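Local structure of techylectin-5A (Tachypleus tridentatus, 1JC9) at residues A[57-60]-A[61-65]; A[45-48]-A[49-53]; A[233-236]-A[237-240]; A[102-105]-A[106-109]. The protein agglutinates bacteria and erythrocytes in horseshoe crab innate immunity by recognising acetyl groups on cell surfaces through a fibrinogen-related lectin domain. All blocks are in the same frame, centred on the assembly; numbering follows the deposited sequence.

Overall arrangement
All four contacts are local and lie within one fibrinogen C-terminal domain, in the order 2, 1, 4, 3 along the chain. Contacts 2 and 1 follow one another through helix 49-54 and strand 61-65, with centres 9 Å apart, and they touch, for instance where Ile65 packs on the backbone of 45-48. Contacts 4 and 3 are loops on the ligand side, their centres 15 Å apart and their nearest atoms about 7 Å apart. Contact 3 lies across the centre of the chain from contacts 1 and 2, its centre 35 and 38 Å from theirs. The start of the modelled chain, with helix 49-54 and strand 61-65, is therefore well separated from the acetyl-binding pocket, to which contact 3 contributes Tyr236 and Ala237.

Contact 1. Residues A[57-60]-A[61-65]; sequences YRSS and GGYRI
Between Tyr57 and Tyr63 the backbone leaves the loop after helix 49-54 and enters strand 61-65 through Gly61, whose backbone angles would press a CB against the carbonyl O of Ser60. The bend brings the phenol of Tyr63 back to the loop. Tyr63 OH donates to Ser59 O over 2.6 Å, and that oxygen lies at the ring edge, in the plane of the ring. At the acceptor, the C=O...donor angle is 142° and the donor is tilted 16° from the carbonyl plane. The OG of Ser59 is a further 3.4 Å neighbour of Tyr63 OH. Tyr57 also meets the phenol: Tyr57 CB is 3.6 Å from Tyr63 OH and 3.8 Å from Tyr63 CE1. Its CG lies anti to its own carbonyl carbon, and from there the ring runs past CE1 of Tyr63. The two rings meet obliquely, centroids 5.9 Å apart and planes at 77°. Both tyrosines also touch Ile52 of helix 49-54, while backbone bonds of Gly61 and Tyr63 to Cys80 and Val78 join the strand to its antiparallel neighbour, 76-81. One phenol thus combines two roles, its hydroxyl tying strand to loop through a backbone oxygen while its ring carbons pack on Tyr57, a polar and an apolar hold that together would be expected to restrict ring rotation.

Contact 2. Residues A[45-48]-A[49-53]; sequences DPTD and CADIL
Asp51 reaches back from the first turn of helix 49-54 to Thr47, and one carboxylate oxygen takes two bonds there. The backbone N of Thr47 donates to Asp51 OD2 over 2.8 Å, at 164° and on the anti lone pair, whereas Thr47 OG1 donates to the same OD2 over 2.7 Å from above the carboxylate plane, 43° out of it. Thr47 OG1 sits between its own N and carbonyl carbon, which turns the hydroxyl to the same acceptor as the N-H. Asp48 serves the helix in the reverse sense. Its chi1 of 61° folds the carboxylate over the helix start, where Asp48 OD1 accepts a nearly straight bond from Asp51 N (2.9 Å), met almost along the C-O axis, and a weak one from Ala50 N. The second oxygen, OD2, is held by Tyr139 and by a salt bridge to Arg137, which probably steadies the carboxylate and offsets the nearby negative charge of Asp51. On the apolar flank, Ile52 CD1 lies 3.6 Å from Pro46 CB, the proline ring and the isoleucine branch crossing at a slant. Ile52 N bonds to Asp48 O at 3.2 Å and opens the helical bonding, while Cys49 ties the helix to strand 76-81 through its disulfide with Cys80. An aspartate N-cap, with the third helical residue returning to the residue before the cap, marks this helix start in the fibrinogen-related domain.

Contact 3. Residues A[233-236]-A[237-240]; sequences HNSY and ADGI. With NAG (2-acetamido-2-deoxy-beta-D-glucopyranose), chain B.
Ser235 and Asp238 meet in the tight part of this loop, a hydrogen-bonded cluster with His233 marked by its short contacts: Ser235 OG donates to Asp238 OD1 over 2.6 Å, Asp238 OD1 accepting on its syn lone pair. Ser235 OG in turn accepts from His233 ND1 at 2.9 Å, although it stands 39° out of the imidazole plane, so the serine hydroxyl bridges ring and carboxylate, accepting from one and donating to the other. His233 CE1 comes within 3.5 Å of Asp238 OD1, and the other ring nitrogen, NE2, is bonded to Glu241. Tyr236, by contrast, turns away to the exposed side. Its CG is anti to the backbone N, which carries the phenol out to the sugar. Ala237 CB sits beneath one face of the Tyr236 ring, 4.0 Å from its centroid and 4° off its normal, a CH-pi contact, and Tyr248 meets the ring edge-to-face. At the far end, Tyr236 OH accepts from N2 of the N-acetylglucosamine over 2.9 Å at 163°. Ala237 CB also reaches the acetyl methyl, C8, at 3.7 Å. Amide N-H and methyl are therefore both read by this loop, which forms part of the acetyl-group pocket of this fibrinogen-related lectin, together with residues that include Tyr210, His220 and Tyr248.

Contact 4. Residues A[102-105]-A[106-109]; sequences SDYF and YKPW
Tyr104 and Lys107 meet in a surface turn contact, in the loop that leads from strand 89-95 to helix 109-114. A type I beta turn from Asp103 to Tyr106 defines it: Tyr106 N donates to Asp103 O over 3.1 Å at 155°, with the donor 63° out of the carbonyl plane. An inverse gamma turn centred on Tyr106 follows at once, where Lys107 N gives Phe105 O a weak 3.0 Å bond. Phe105 O is also held by Tyr112 OH. These two reversals bring Lys107 back over Tyr104. The extended lysine chain lays Lys107 CE over one face of the Tyr104 ring, 3.2 Å from Tyr104 O, and the bend at chi4, -54°, then turns the ammonium back toward ring and carbonyl. Lys107 NZ stands 4.1 Å from Tyr104 CD1 and 3.3 Å from Tyr104 O. Lys107 has a further aromatic partner in Phe116, by a cation-pi contact, and Phe105 packs edge-to-face on that ring. On the other flank, Tyr106 CB touches Asp103 O at 3.2 Å, and its side chain meets Ile195 and Lys211. The lysine thus lays its aliphatic end on a tyrosine face while its ammonium lies near a carbonyl and aromatic rings, surroundings that would be expected to favour its positive charge.

Contact 1. Residues A[57-60]-A[61-65]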
loop_
_atom_site.group_PDB
_atom_site.type_symbol
_atom_site.label_atom_id
_atom_site.label_comp_id
_atom_site.label_asym_id
_atom_site.label_seq_id
_atom_site.Cartn_x
_atom_site.Cartn_y
_atom_site.Cartn_z
ATOM N N TYR A 57 2.305 -24.394 -1.747
ATOM C CA TYR A 57 0.951 -23.848 -1.677
ATOM C C TYR A 57 0.709 -22.894 -2.837
ATOM O O TYR A 57 1.331 -21.836 -2.923
ATOM C CB TYR A 57 0.733 -23.148 -0.340
ATOM C CG TYR A 57 0.946 -24.076 0.830
ATOM C CD1 TYR A 57 2.230 -24.396 1.264
ATOM C CD2 TYR A 57 -0.137 -24.674 1.475
ATOM C CE1 TYR A 57 2.434 -25.288 2.313
ATOM C CE2 TYR A 57 0.056 -25.567 2.523
ATOM C CZ TYR A 57 1.343 -25.870 2.937
ATOM O OH TYR A 57 1.540 -26.753 3.978
ATOM N N ARG A 58 -0.206 -23.277 -3.724
ATOM C CA ARG A 58 -0.513 -22.498 -4.920
ATOM C C ARG A 58 -1.796 -21.673 -4.891
ATOM O O ARG A 58 -2.054 -20.913 -5.823
ATOM C CB ARG A 58 -0.565 -23.434 -6.134
ATOM C CG ARG A 58 0.694 -24.263 -6.339
ATOM C CD ARG A 58 1.843 -23.422 -6.876
ATOM N NE ARG A 58 3.134 -24.080 -6.674
ATOM C CZ ARG A 58 4.292 -23.631 -7.151
ATOM N NH1 ARG A 58 4.333 -22.516 -7.870
ATOM N NH2 ARG A 58 5.416 -24.291 -6.895
ATOM N N SER A 59 -2.609 -21.806 -3.850
ATOM C CA SER A 59 -3.849 -21.042 -3.814
ATOM C C SER A 59 -3.768 -19.746 -3.016
ATOM O O SER A 59 -3.109 -19.670 -1.971
ATOM C CB SER A 59 -4.991 -21.908 -3.283
ATOM O OG SER A 59 -4.705 -22.379 -1.984
ATOM N N SER A 60 -4.441 -18.721 -3.527
ATOM C CA SER A 60 -4.462 -17.422 -2.876
ATOM C C SER A 60 -5.268 -17.509 -1.591
ATOM O O SER A 60 -6.195 -18.310 -1.487
ATOM C CB SER A 60 -5.079 -16.377 -3.809
ATOM O OG SER A 60 -4.262 -16.174 -4.948
ATOM N N GLY A 61 -4.909 -16.687 -0.611
ATOM C CA GLY A 61 -5.628 -16.701 0.649
ATOM C C GLY A 61 -4.763 -16.316 1.832
ATOM O O GLY A 61 -3.619 -15.890 1.663
ATOM N N GLY A 62 -5.309 -16.470 3.035
ATOM C CA GLY A 62 -4.570 -16.126 4.232
ATOM C C GLY A 62 -3.639 -17.227 4.692
ATOM O O GLY A 62 -4.012 -18.403 4.716
ATOM N N TYR A 63 -2.417 -16.843 5.049
ATOM C CA TYR A 63 -1.405 -17.780 5.526
ATOM C C TYR A 63 -0.670 -17.142 6.689
ATOM O O TYR A 63 -0.571 -15.915 6.774
ATOM C CB TYR A 63 -0.377 -18.078 4.437
ATOM C CG TYR A 63 -0.880 -18.891 3.276
ATOM C CD1 TYR A 63 -0.726 -20.277 3.253
ATOM C CD2 TYR A 63 -1.491 -18.273 2.185
ATOM C CE1 TYR A 63 -1.168 -21.033 2.160
ATOM C CE2 TYR A 63 -1.937 -19.014 1.092
ATOM C CZ TYR A 63 -1.770 -20.394 1.086
ATOM O OH TYR A 63 -2.195 -21.127 -0.000
ATOM N N ARG A 64 -0.143 -17.977 7.575
ATOM C CA ARG A 64 0.613 -17.495 8.719
ATOM C C ARG A 64 2.076 -17.517 8.296
ATOM O O ARG A 64 2.553 -18.503 7.734
ATOM C CB ARG A 64 0.407 -18.419 9.922
ATOM C CG ARG A 64 1.109 -17.949 11.190
ATOM C CD ARG A 64 0.960 -18.954 12.323
ATOM N NE ARG A 64 1.633 -18.499 13.539
ATOM C CZ ARG A 64 1.868 -19.271 14.596
ATOM N NH1 ARG A 64 1.489 -20.542 14.592
ATOM N NH2 ARG A 64 2.483 -18.770 15.661
ATOM N N ILE A 65 2.786 -16.423 8.538
ATOM C CA ILE A 65 4.193 -16.367 8.173
ATOM C C ILE A 65 5.062 -16.006 9.372
ATOM O O ILE A 65 4.575 -15.466 10.366
ATOM C CB ILE A 65 4.460 -15.332 7.053
ATOM C CG1 ILE A 65 4.001 -13.938 7.494
ATOM C CG2 ILE A 65 3.752 -15.756 5.779
ATOM C CD1 ILE A 65 4.531 -12.818 6.605
#

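Contact 2. Residues A[45-48]-A[49-53]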
loop_
_atom_site.group_PDB
_atom_site.type_symbol
_atom_site.label_atom_id
_atom_site.label_comp_id
_atom_site.label_asym_id
_atom_site.label_seq_id
_atom_site.Cartn_x
_atom_site.Cartn_y
_atom_site.Cartn_z
ATOM N N ASP A 45 8.699 -21.069 9.562
ATOM C CA ASP A 45 9.743 -21.241 8.563
ATOM C C ASP A 45 9.573 -20.249 7.402
ATOM O O ASP A 45 10.511 -19.530 7.061
ATOM C CB ASP A 45 9.740 -22.689 8.058
ATOM C CG ASP A 45 10.796 -22.944 7.004
ATOM O OD1 ASP A 45 10.583 -22.544 5.838
ATOM O OD2 ASP A 45 11.843 -23.542 7.343
ATOM N N PRO A 46 8.380 -20.193 6.780
ATOM C CA PRO A 46 8.192 -19.247 5.668
ATOM C C PRO A 46 8.173 -17.792 6.151
ATOM O O PRO A 46 7.424 -17.447 7.065
ATOM C CB PRO A 46 6.862 -19.688 5.063
ATOM C CG PRO A 46 6.118 -20.240 6.258
ATOM C CD PRO A 46 7.181 -21.028 6.977
ATOM N N THR A 47 8.998 -16.945 5.529
ATOM C CA THR A 47 9.107 -15.536 5.909
ATOM C C THR A 47 8.163 -14.585 5.172
ATOM O O THR A 47 8.014 -13.422 5.568
ATOM C CB THR A 47 10.554 -15.025 5.711
ATOM O OG1 THR A 47 10.881 -15.024 4.313
ATOM C CG2 THR A 47 11.538 -15.920 6.461
ATOM N N ASP A 48 7.546 -15.073 4.100
ATOM C CA ASP A 48 6.609 -14.274 3.313
ATOM C C ASP A 48 5.859 -15.178 2.341
ATOM O O ASP A 48 6.019 -16.393 2.370
ATOM C CB ASP A 48 7.341 -13.166 2.537
ATOM C CG ASP A 48 8.364 -13.714 1.553
ATOM O OD1 ASP A 48 8.171 -14.847 1.064
ATOM O OD2 ASP A 48 9.354 -13.006 1.257
ATOM N N CYS A 49 5.046 -14.589 1.472
ATOM C CA CYS A 49 4.285 -15.380 0.515
ATOM C C CYS A 49 5.116 -16.059 -0.579
ATOM O O CYS A 49 4.680 -17.059 -1.147
ATOM C CB CYS A 49 3.207 -14.519 -0.123
ATOM S SG CYS A 49 1.930 -13.959 1.042
ATOM N N ALA A 50 6.291 -15.520 -0.895
ATOM C CA ALA A 50 7.138 -16.145 -1.909
ATOM C C ALA A 50 7.598 -17.496 -1.360
ATOM O O ALA A 50 7.637 -18.490 -2.088
ATOM C CB ALA A 50 8.348 -15.260 -2.217
ATOM N N ASP A 51 7.947 -17.522 -0.070
ATOM C CA ASP A 51 8.374 -18.754 0.583
ATOM C C ASP A 51 7.217 -19.747 0.599
ATOM O O ASP A 51 7.403 -20.941 0.355
ATOM C CB ASP A 51 8.810 -18.494 2.032
ATOM C CG ASP A 51 10.173 -17.840 2.128
ATOM O OD1 ASP A 51 10.869 -17.748 1.100
ATOM O OD2 ASP A 51 10.552 -17.431 3.245
ATOM N N ILE A 52 6.023 -19.247 0.900
ATOM C CA ILE A 52 4.828 -20.088 0.942
ATOM C C ILE A 52 4.626 -20.771 -0.408
ATOM O O ILE A 52 4.281 -21.953 -0.472
ATOM C CB ILE A 52 3.561 -19.255 1.272
ATOM C CG1 ILE A 52 3.637 -18.716 2.704
ATOM C CG2 ILE A 52 2.311 -20.102 1.083
ATOM C CD1 ILE A 52 3.469 -19.764 3.774
ATOM N N LEU A 53 4.849 -20.022 -1.487
ATOM C CA LEU A 53 4.684 -20.558 -2.834
ATOM C C LEU A 53 5.710 -21.647 -3.108
ATOM O O LEU A 53 5.380 -22.700 -3.652
ATOM C CB LEU A 53 4.835 -19.447 -3.878
ATOM C CG LEU A 53 4.640 -19.869 -5.340
ATOM C CD1 LEU A 53 3.210 -20.336 -5.545
ATOM C CD2 LEU A 53 4.936 -18.707 -6.268
#

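Contact 3. Residues A[233-236]-A[237-240]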
loop_
_atom_site.group_PDB
_atom_site.type_symbol
_atom_site.label_atom_id
_atom_site.label_comp_id
_atom_site.label_asym_id
_atom_site.label_seq_id
_atom_site.Cartn_x
_atom_site.Cartn_y
_atom_site.Cartn_z
ATOM N N HIS A 233 -15.659 12.270 -9.258
ATOM C CA HIS A 233 -16.099 13.105 -8.147
ATOM C C HIS A 233 -15.636 14.545 -8.329
ATOM O O HIS A 233 -14.540 14.807 -8.833
ATOM C CB HIS A 233 -15.600 12.530 -6.811
ATOM C CG HIS A 233 -14.109 12.499 -6.676
ATOM N ND1 HIS A 233 -13.378 13.582 -6.235
ATOM C CD2 HIS A 233 -13.210 11.521 -6.937
ATOM C CE1 HIS A 233 -12.094 13.271 -6.230
ATOM N NE2 HIS A 233 -11.964 12.027 -6.651
ATOM N N ASN A 234 -16.487 15.481 -7.923
ATOM C CA ASN A 234 -16.189 16.900 -8.055
ATOM C C ASN A 234 -15.145 17.411 -7.081
ATOM O O ASN A 234 -14.389 18.317 -7.415
ATOM C CB ASN A 234 -17.476 17.713 -7.915
ATOM C CG ASN A 234 -18.367 17.598 -9.138
ATOM O OD1 ASN A 234 -19.537 17.974 -9.101
ATOM N ND2 ASN A 234 -17.813 17.085 -10.232
ATOM N N SER A 235 -15.107 16.843 -5.879
ATOM C CA SER A 235 -14.121 17.259 -4.887
ATOM C C SER A 235 -12.742 17.068 -5.503
ATOM O O SER A 235 -12.567 16.252 -6.412
ATOM C CB SER A 235 -14.254 16.435 -3.601
ATOM O OG SER A 235 -14.170 15.046 -3.862
ATOM N N TYR A 236 -11.764 17.815 -5.004
ATOM C CA TYR A 236 -10.417 17.749 -5.554
ATOM C C TYR A 236 -9.438 16.757 -4.925
ATOM O O TYR A 236 -9.058 16.886 -3.764
ATOM C CB TYR A 236 -9.789 19.146 -5.533
ATOM C CG TYR A 236 -8.380 19.199 -6.080
ATOM C CD1 TYR A 236 -8.125 18.973 -7.429
ATOM C CD2 TYR A 236 -7.298 19.466 -5.242
ATOM C CE1 TYR A 236 -6.823 19.009 -7.937
ATOM C CE2 TYR A 236 -5.992 19.506 -5.737
ATOM C CZ TYR A 236 -5.763 19.275 -7.084
ATOM O OH TYR A 236 -4.475 19.309 -7.575
ATOM N N ALA A 237 -9.043 15.770 -5.724
ATOM C CA ALA A 237 -8.054 14.764 -5.351
ATOM C C ALA A 237 -8.127 14.116 -3.968
ATOM O O ALA A 237 -7.104 13.669 -3.448
ATOM C CB ALA A 237 -6.666 15.362 -5.550
ATOM N N ASP A 238 -9.311 14.031 -3.372
ATOM C CA ASP A 238 -9.397 13.432 -2.044
ATOM C C ASP A 238 -9.886 11.988 -2.018
ATOM O O ASP A 238 -10.179 11.449 -0.956
ATOM C CB ASP A 238 -10.243 14.314 -1.119
ATOM C CG ASP A 238 -11.614 14.617 -1.681
ATOM O OD1 ASP A 238 -11.838 14.398 -2.891
ATOM O OD2 ASP A 238 -12.470 15.091 -0.904
ATOM N N GLY A 239 -9.963 11.368 -3.193
ATOM C CA GLY A 239 -10.379 9.976 -3.283
ATOM C C GLY A 239 -9.160 9.108 -3.577
ATOM O O GLY A 239 -8.031 9.580 -3.425
ATOM N N ILE A 240 -9.382 7.856 -3.989
ATOM C CA ILE A 240 -8.299 6.913 -4.319
ATOM C C ILE A 240 -7.749 7.293 -5.695
ATOM O O ILE A 240 -8.143 6.715 -6.706
ATOM C CB ILE A 240 -8.825 5.447 -4.405
ATOM C CG1 ILE A 240 -9.665 5.100 -3.172
ATOM C CG2 ILE A 240 -7.658 4.473 -4.551
ATOM C CD1 ILE A 240 -8.967 5.320 -1.880
HETATM C C1 NAG B . -0.082 19.044 -7.550
HETATM C C2 NAG B . -0.853 19.408 -6.195
HETATM C C3 NAG B . -1.240 20.936 -6.246
HETATM C C4 NAG B . 0.066 21.695 -6.298
HETATM C C5 NAG B . 0.835 21.270 -7.601
HETATM C C6 NAG B . 2.190 21.974 -7.716
HETATM C C7 NAG B . -2.098 17.657 -5.089
HETATM C C8 NAG B . -3.301 16.782 -4.916
HETATM N N2 NAG B . -2.075 18.593 -6.106
HETATM O O1 NAG B . 0.331 17.643 -7.619
HETATM O O3 NAG B . -1.926 21.327 -5.058
HETATM O O4 NAG B . -0.204 23.142 -6.336
HETATM O O5 NAG B . 1.126 19.838 -7.649
HETATM O O6 NAG B . 2.734 21.448 -8.967
HETATM O O7 NAG B . -1.144 17.500 -4.289
#

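Contact 4. Residues A[102-105]-A[106-109]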
loop_
_atom_site.group_PDB
_atom_site.type_symbol
_atom_site.label_atom_id
_atom_site.label_comp_id
_atom_site.label_asym_id
_atom_site.label_seq_id
_atom_site.Cartn_x
_atom_site.Cartn_y
_atom_site.Cartn_z
ATOM N N SER A 102 -16.981 5.163 3.596
ATOM C CA SER A 102 -16.075 5.759 2.619
ATOM C C SER A 102 -14.862 6.419 3.273
ATOM O O SER A 102 -13.846 6.644 2.616
ATOM C CB SER A 102 -16.820 6.796 1.773
ATOM O OG SER A 102 -17.228 7.895 2.569
ATOM N N ASP A 103 -14.974 6.728 4.562
ATOM C CA ASP A 103 -13.887 7.366 5.301
ATOM C C ASP A 103 -13.217 6.383 6.267
ATOM O O ASP A 103 -12.638 6.778 7.278
ATOM C CB ASP A 103 -14.422 8.582 6.070
ATOM C CG ASP A 103 -15.389 8.198 7.178
ATOM O OD1 ASP A 103 -16.071 7.156 7.053
ATOM O OD2 ASP A 103 -15.480 8.947 8.174
ATOM N N TYR A 104 -13.288 5.101 5.928
ATOM C CA TYR A 104 -12.710 4.037 6.740
ATOM C C TYR A 104 -11.193 4.153 6.935
ATOM O O TYR A 104 -10.664 3.769 7.983
ATOM C CB TYR A 104 -13.048 2.688 6.108
ATOM C CG TYR A 104 -12.603 1.496 6.913
ATOM C CD1 TYR A 104 -13.055 1.300 8.219
ATOM C CD2 TYR A 104 -11.750 0.543 6.360
ATOM C CE1 TYR A 104 -12.669 0.179 8.954
ATOM C CE2 TYR A 104 -11.360 -0.579 7.082
ATOM C CZ TYR A 104 -11.823 -0.757 8.374
ATOM O OH TYR A 104 -11.451 -1.879 9.074
ATOM N N PHE A 105 -10.495 4.677 5.930
ATOM C CA PHE A 105 -9.044 4.824 6.015
ATOM C C PHE A 105 -8.601 6.169 6.576
ATOM O O PHE A 105 -7.409 6.487 6.592
ATOM C CB PHE A 105 -8.410 4.593 4.640
ATOM C CG PHE A 105 -8.199 3.141 4.316
ATOM C CD1 PHE A 105 -9.274 2.257 4.285
ATOM C CD2 PHE A 105 -6.920 2.649 4.085
ATOM C CE1 PHE A 105 -9.077 0.899 4.033
ATOM C CE2 PHE A 105 -6.713 1.292 3.830
ATOM C CZ PHE A 105 -7.795 0.417 3.807
ATOM N N TYR A 106 -9.568 6.954 7.040
ATOM C CA TYR A 106 -9.297 8.259 7.626
ATOM C C TYR A 106 -8.994 8.007 9.103
ATOM O O TYR A 106 -9.799 8.334 9.972
ATOM C CB TYR A 106 -10.537 9.146 7.480
ATOM C CG TYR A 106 -10.334 10.586 7.886
ATOM C CD1 TYR A 106 -9.476 11.416 7.170
ATOM C CD2 TYR A 106 -11.009 11.125 8.982
ATOM C CE1 TYR A 106 -9.294 12.747 7.530
ATOM C CE2 TYR A 106 -10.830 12.462 9.353
ATOM C CZ TYR A 106 -9.969 13.262 8.619
ATOM O OH TYR A 106 -9.768 14.575 8.977
ATOM N N LYS A 107 -7.834 7.415 9.384
ATOM C CA LYS A 107 -7.456 7.088 10.757
ATOM C C LYS A 107 -6.142 7.721 11.191
ATOM O O LYS A 107 -5.335 8.120 10.360
ATOM C CB LYS A 107 -7.356 5.569 10.924
ATOM C CG LYS A 107 -8.647 4.807 10.652
ATOM C CD LYS A 107 -8.534 3.373 11.151
ATOM C CE LYS A 107 -9.742 2.530 10.765
ATOM N NZ LYS A 107 -11.018 3.163 11.195
ATOM N N PRO A 108 -5.905 7.805 12.511
ATOM C CA PRO A 108 -4.685 8.388 13.076
ATOM C C PRO A 108 -3.444 7.497 13.023
ATOM O O PRO A 108 -3.515 6.323 12.663
ATOM C CB PRO A 108 -5.094 8.705 14.509
ATOM C CG PRO A 108 -5.998 7.560 14.828
ATOM C CD PRO A 108 -6.864 7.475 13.583
ATOM N N TRP A 109 -2.313 8.088 13.402
ATOM C CA TRP A 109 -1.009 7.431 13.414
ATOM C C TRP A 109 -0.990 6.046 14.052
ATOM O O TRP A 109 -0.423 5.104 13.489
ATOM C CB TRP A 109 0.002 8.338 14.123
ATOM C CG TRP A 109 1.425 7.860 14.069
ATOM C CD1 TRP A 109 2.062 7.066 14.981
ATOM C CD2 TRP A 109 2.394 8.174 13.062
ATOM N NE1 TRP A 109 3.371 6.873 14.607
ATOM C CE2 TRP A 109 3.601 7.540 13.433
ATOM C CE3 TRP A 109 2.361 8.933 11.884
ATOM C CZ2 TRP A 109 4.767 7.643 12.666
ATOM C CZ3 TRP A 109 3.519 9.034 11.123
ATOM C CH2 TRP A 109 4.706 8.393 11.518
#